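Cryptic loci regulator 2 (Schizosaccharomyces pombe 972h-, PDB 5IKJ) acts upstream of histone deacetylases to promote heterochromatic transcriptional silencing, and is needed for correct nucleosome positioning and for silencing by the SHREC repressor complex. Local coordinates at residues 136-139 against 140-143; 353-356 against 357-360. All coordinates share one frame; numbering follows the deposited sequence.

Interactions 1 and 2 follow two strands that pair side by side, although they lie far apart in sequence. Interaction 1 comes first along the chain, directly after strand 133-135; interaction 2 follows some 200 residues later, at the end of strand 353-355. These two strands pair in parallel, so both turns leave the same end of a two-stranded sheet, their centres about 13 Å apart and each about 22 Å from the centre of the chain. They touch where Asp137 OD2 approaches Asp355 OD1 at 2.8 Å. Two carboxylates this close would probably share a proton or rely on Lys83, which forms a salt bridge with Asp137. The sheet thus joins distant parts of the polypeptide.

Interaction 1 (136-139 against 140-143); sequences TDSF and ENYY
Tyr142 reaches back over the loop to Thr136, and its hydroxyl makes the shortest hydrogen bond across this local contact. The OH donates to the carbonyl oxygen Thr136 O at 2.7 Å, arriving almost head-on, with a C=O...donor angle of 169°. Thr136 O and Ser138 O both lie at the edge of the phenol, in its plane, so the ring is bordered by main-chain oxygens. Within 136-139, the hydroxyls Thr136 OG1 and Ser138 OG are hydrogen-bonded to each other at 3.1 Å.

The main-chain bonds define the bend. Tyr142 N donates to Phe139 O at 3.3 Å, while Asn141 N makes a longer, weak bond of 3.4 Å to Ser138 O. With Phe139, Glu140 and Asn141 all in right-handed helical conformation, this is a pair of overlapping type I beta turns, which carries the chain from strand 133-135 towards strand 143-144.

Apolar contact comes from two aromatic side chains that run alongside each other in the same direction. For both, CG is anti to the carbonyl carbon (chi1 -51° in Phe139, -70° in Tyr142), and with the turn between them this sends both rings to the same side. Their rings meet obliquely with centroids 5.5 Å apart, and the closest touch is Phe139 CD1 against Tyr142 CE1 at 3.7 Å. Asp137 O lies over the centre of one face of the Phe139 ring, 3.4 Å above its plane. Both aromatic side chains rest on Ala64 of helix 50-67, and Tyr142 also touches Ile15 of strand 14-17, to which Tyr143 is joined by main-chain hydrogen bonding.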
# COMPACT_ATOMS: atom_id res chain seq x y z
N THR A 136 23.84 1.47 1.26
CA THR A 136 23.35 1.43 2.63
C THR A 136 21.87 1.81 2.67
O THR A 136 21.39 2.63 1.88
CB THR A 136 24.15 2.38 3.52
OG1 THR A 136 23.56 2.42 4.83
CG2 THR A 136 24.18 3.80 2.95
N ASP A 137 21.14 1.19 3.60
CA ASP A 137 19.71 1.41 3.73
C ASP A 137 19.36 2.47 4.77
O ASP A 137 18.17 2.73 4.99
CB ASP A 137 19.00 0.10 4.08
CG ASP A 137 19.62 -0.60 5.27
OD1 ASP A 137 20.29 0.07 6.08
OD2 ASP A 137 19.43 -1.83 5.40
N SER A 138 20.36 3.08 5.41
CA SER A 138 20.13 4.19 6.33
C SER A 138 20.09 5.47 5.51
O SER A 138 21.13 6.02 5.14
CB SER A 138 21.21 4.24 7.40
OG SER A 138 22.48 4.48 6.83
N PHE A 139 18.88 5.95 5.21
CA PHE A 139 18.72 7.06 4.29
C PHE A 139 19.11 8.40 4.90
O PHE A 139 19.15 9.40 4.17
CB PHE A 139 17.28 7.10 3.78
CG PHE A 139 16.79 5.79 3.24
CD1 PHE A 139 17.40 5.22 2.14
CD2 PHE A 139 15.74 5.13 3.84
CE1 PHE A 139 16.96 4.00 1.64
CE2 PHE A 139 15.29 3.92 3.35
CZ PHE A 139 15.91 3.35 2.24
N GLU A 140 19.39 8.45 6.20
CA GLU A 140 19.86 9.69 6.82
C GLU A 140 21.21 10.13 6.28
O GLU A 140 21.60 11.28 6.53
CB GLU A 140 19.93 9.52 8.34
CG GLU A 140 18.57 9.35 9.01
CD GLU A 140 18.61 9.68 10.49
OE1 GLU A 140 19.58 9.29 11.17
OE2 GLU A 140 17.66 10.35 10.97
N ASN A 141 21.92 9.27 5.56
CA ASN A 141 23.24 9.61 5.02
C ASN A 141 23.19 10.15 3.60
O ASN A 141 24.13 10.81 3.17
CB ASN A 141 24.15 8.38 5.06
CG ASN A 141 24.84 8.20 6.39
OD1 ASN A 141 24.28 8.52 7.44
ND2 ASN A 141 26.07 7.70 6.36
N TYR A 142 22.12 9.87 2.86
CA TYR A 142 22.03 10.33 1.48
C TYR A 142 22.06 11.85 1.42
O TYR A 142 21.70 12.55 2.37
CB TYR A 142 20.76 9.80 0.81
CG TYR A 142 20.75 8.31 0.55
CD1 TYR A 142 20.92 7.40 1.58
CD2 TYR A 142 20.56 7.82 -0.74
CE1 TYR A 142 20.90 6.04 1.34
CE2 TYR A 142 20.55 6.46 -0.99
CZ TYR A 142 20.72 5.57 0.06
OH TYR A 142 20.71 4.22 -0.18
N TYR A 143 22.50 12.37 0.28
CA TYR A 143 22.61 13.81 0.09
C TYR A 143 22.69 14.10 -1.40
O TYR A 143 23.18 13.28 -2.18
CB TYR A 143 23.82 14.38 0.82
CG TYR A 143 25.14 14.12 0.12
CD1 TYR A 143 25.82 12.93 0.31
CD2 TYR A 143 25.69 15.07 -0.74
CE1 TYR A 143 27.03 12.69 -0.33
CE2 TYR A 143 26.89 14.83 -1.38
CZ TYR A 143 27.55 13.64 -1.17
OH TYR A 143 28.75 13.41 -1.81

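Interaction 2 (353-356 against 357-360); sequences FHDE and NYSI
Asp355 and Tyr358 run abreast in one direction, carboxylate and ring planes only 14° apart. With the aspartate CG opposite its own backbone N (chi1 -160°), OD2 is carried to 3.6 Å from Tyr358 CB. Asp355 CB meanwhile packs on Ile360 CB at 3.9 Å. Glu356 and Asn357 form a second side-by-side pair, Glu356 CG lying 3.5 Å from Asn357 OD1.

The main chain closes the turn. Asp355 N donates to Ile360 O at 2.7 Å, and Asp355 O accepts from Ser359 N at an unusually short 2.5 Å and, weakly, from Tyr358 N. Glu356 and Asn357 are right-handed helical, Tyr358 is near it and Ser359 is left-handed, consistent with a 4:6 hairpin-type loop. Ile360 O also receives a CH...O contact from His354 CA at 3.2 Å. An alanine at Asp355 would remove the carboxylate lying against Tyr358 CB and would probably leave that side of Tyr358 and nearby Lys83 without their neighbour.

Main-chain hydrogen bonds between His354 and Ile133 and between Glu356 and Leu135 tie the turn to the parallel strand 133-135, while Phe353 meets Phe68, just beyond helix 50-67, edge-to-face.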
# COMPACT_ATOMS: atom_id res chain seq x y z
N PHE A 353 19.03 -1.16 -6.92
CA PHE A 353 19.68 -0.80 -5.67
C PHE A 353 19.38 -1.85 -4.62
O PHE A 353 18.22 -2.25 -4.44
CB PHE A 353 19.20 0.58 -5.19
CG PHE A 353 19.35 1.67 -6.21
CD1 PHE A 353 20.58 2.25 -6.46
CD2 PHE A 353 18.25 2.12 -6.92
CE1 PHE A 353 20.72 3.25 -7.40
CE2 PHE A 353 18.38 3.13 -7.86
CZ PHE A 353 19.61 3.70 -8.10
N HIS A 354 20.41 -2.31 -3.92
CA HIS A 354 20.28 -3.34 -2.90
C HIS A 354 21.03 -2.91 -1.64
O HIS A 354 21.82 -1.97 -1.65
CB HIS A 354 20.81 -4.69 -3.39
CG HIS A 354 20.13 -5.20 -4.63
ND1 HIS A 354 20.21 -4.55 -5.84
CD2 HIS A 354 19.35 -6.29 -4.83
CE1 HIS A 354 19.51 -5.22 -6.74
NE2 HIS A 354 18.98 -6.28 -6.15
N ASP A 355 20.76 -3.63 -0.55
CA ASP A 355 21.43 -3.35 0.71
C ASP A 355 22.88 -3.81 0.65
O ASP A 355 23.15 -4.98 0.35
CB ASP A 355 20.69 -4.04 1.86
CG ASP A 355 21.01 -3.43 3.21
OD1 ASP A 355 21.17 -2.20 3.29
OD2 ASP A 355 21.10 -4.19 4.20
N GLU A 356 23.81 -2.90 0.95
CA GLU A 356 25.22 -3.22 0.80
C GLU A 356 25.69 -4.26 1.81
O GLU A 356 26.63 -5.01 1.54
CB GLU A 356 26.07 -1.95 0.91
CG GLU A 356 26.12 -1.34 2.30
CD GLU A 356 27.03 -0.12 2.36
OE1 GLU A 356 27.60 0.24 1.32
OE2 GLU A 356 27.17 0.46 3.46
N ASN A 357 25.06 -4.31 2.99
CA ASN A 357 25.48 -5.23 4.04
C ASN A 357 24.72 -6.55 4.03
O ASN A 357 25.17 -7.51 4.66
CB ASN A 357 25.33 -4.57 5.41
CG ASN A 357 26.38 -3.51 5.67
OD1 ASN A 357 27.33 -3.36 4.90
ND2 ASN A 357 26.22 -2.77 6.76
N TYR A 358 23.58 -6.62 3.34
CA TYR A 358 22.77 -7.84 3.33
C TYR A 358 22.16 -8.16 1.98
O TYR A 358 21.53 -9.22 1.85
CB TYR A 358 21.65 -7.74 4.38
CG TYR A 358 22.14 -7.86 5.81
CD1 TYR A 358 22.71 -6.78 6.47
CD2 TYR A 358 22.02 -9.06 6.50
CE1 TYR A 358 23.16 -6.89 7.77
CE2 TYR A 358 22.45 -9.18 7.80
CZ TYR A 358 23.03 -8.09 8.43
OH TYR A 358 23.47 -8.20 9.73
N SER A 359 22.32 -7.31 0.97
CA SER A 359 21.82 -7.57 -0.38
C SER A 359 20.29 -7.66 -0.41
O SER A 359 19.72 -8.33 -1.27
CB SER A 359 22.43 -8.85 -0.95
OG SER A 359 23.84 -8.72 -1.10
N ILE A 360 19.62 -6.99 0.52
CA ILE A 360 18.16 -6.88 0.45
C ILE A 360 17.79 -5.91 -0.66
O ILE A 360 18.41 -4.84 -0.77
CB ILE A 360 17.60 -6.42 1.80
CG1 ILE A 360 17.94 -7.42 2.91
CG2 ILE A 360 16.09 -6.24 1.73
CD1 ILE A 360 17.75 -6.88 4.31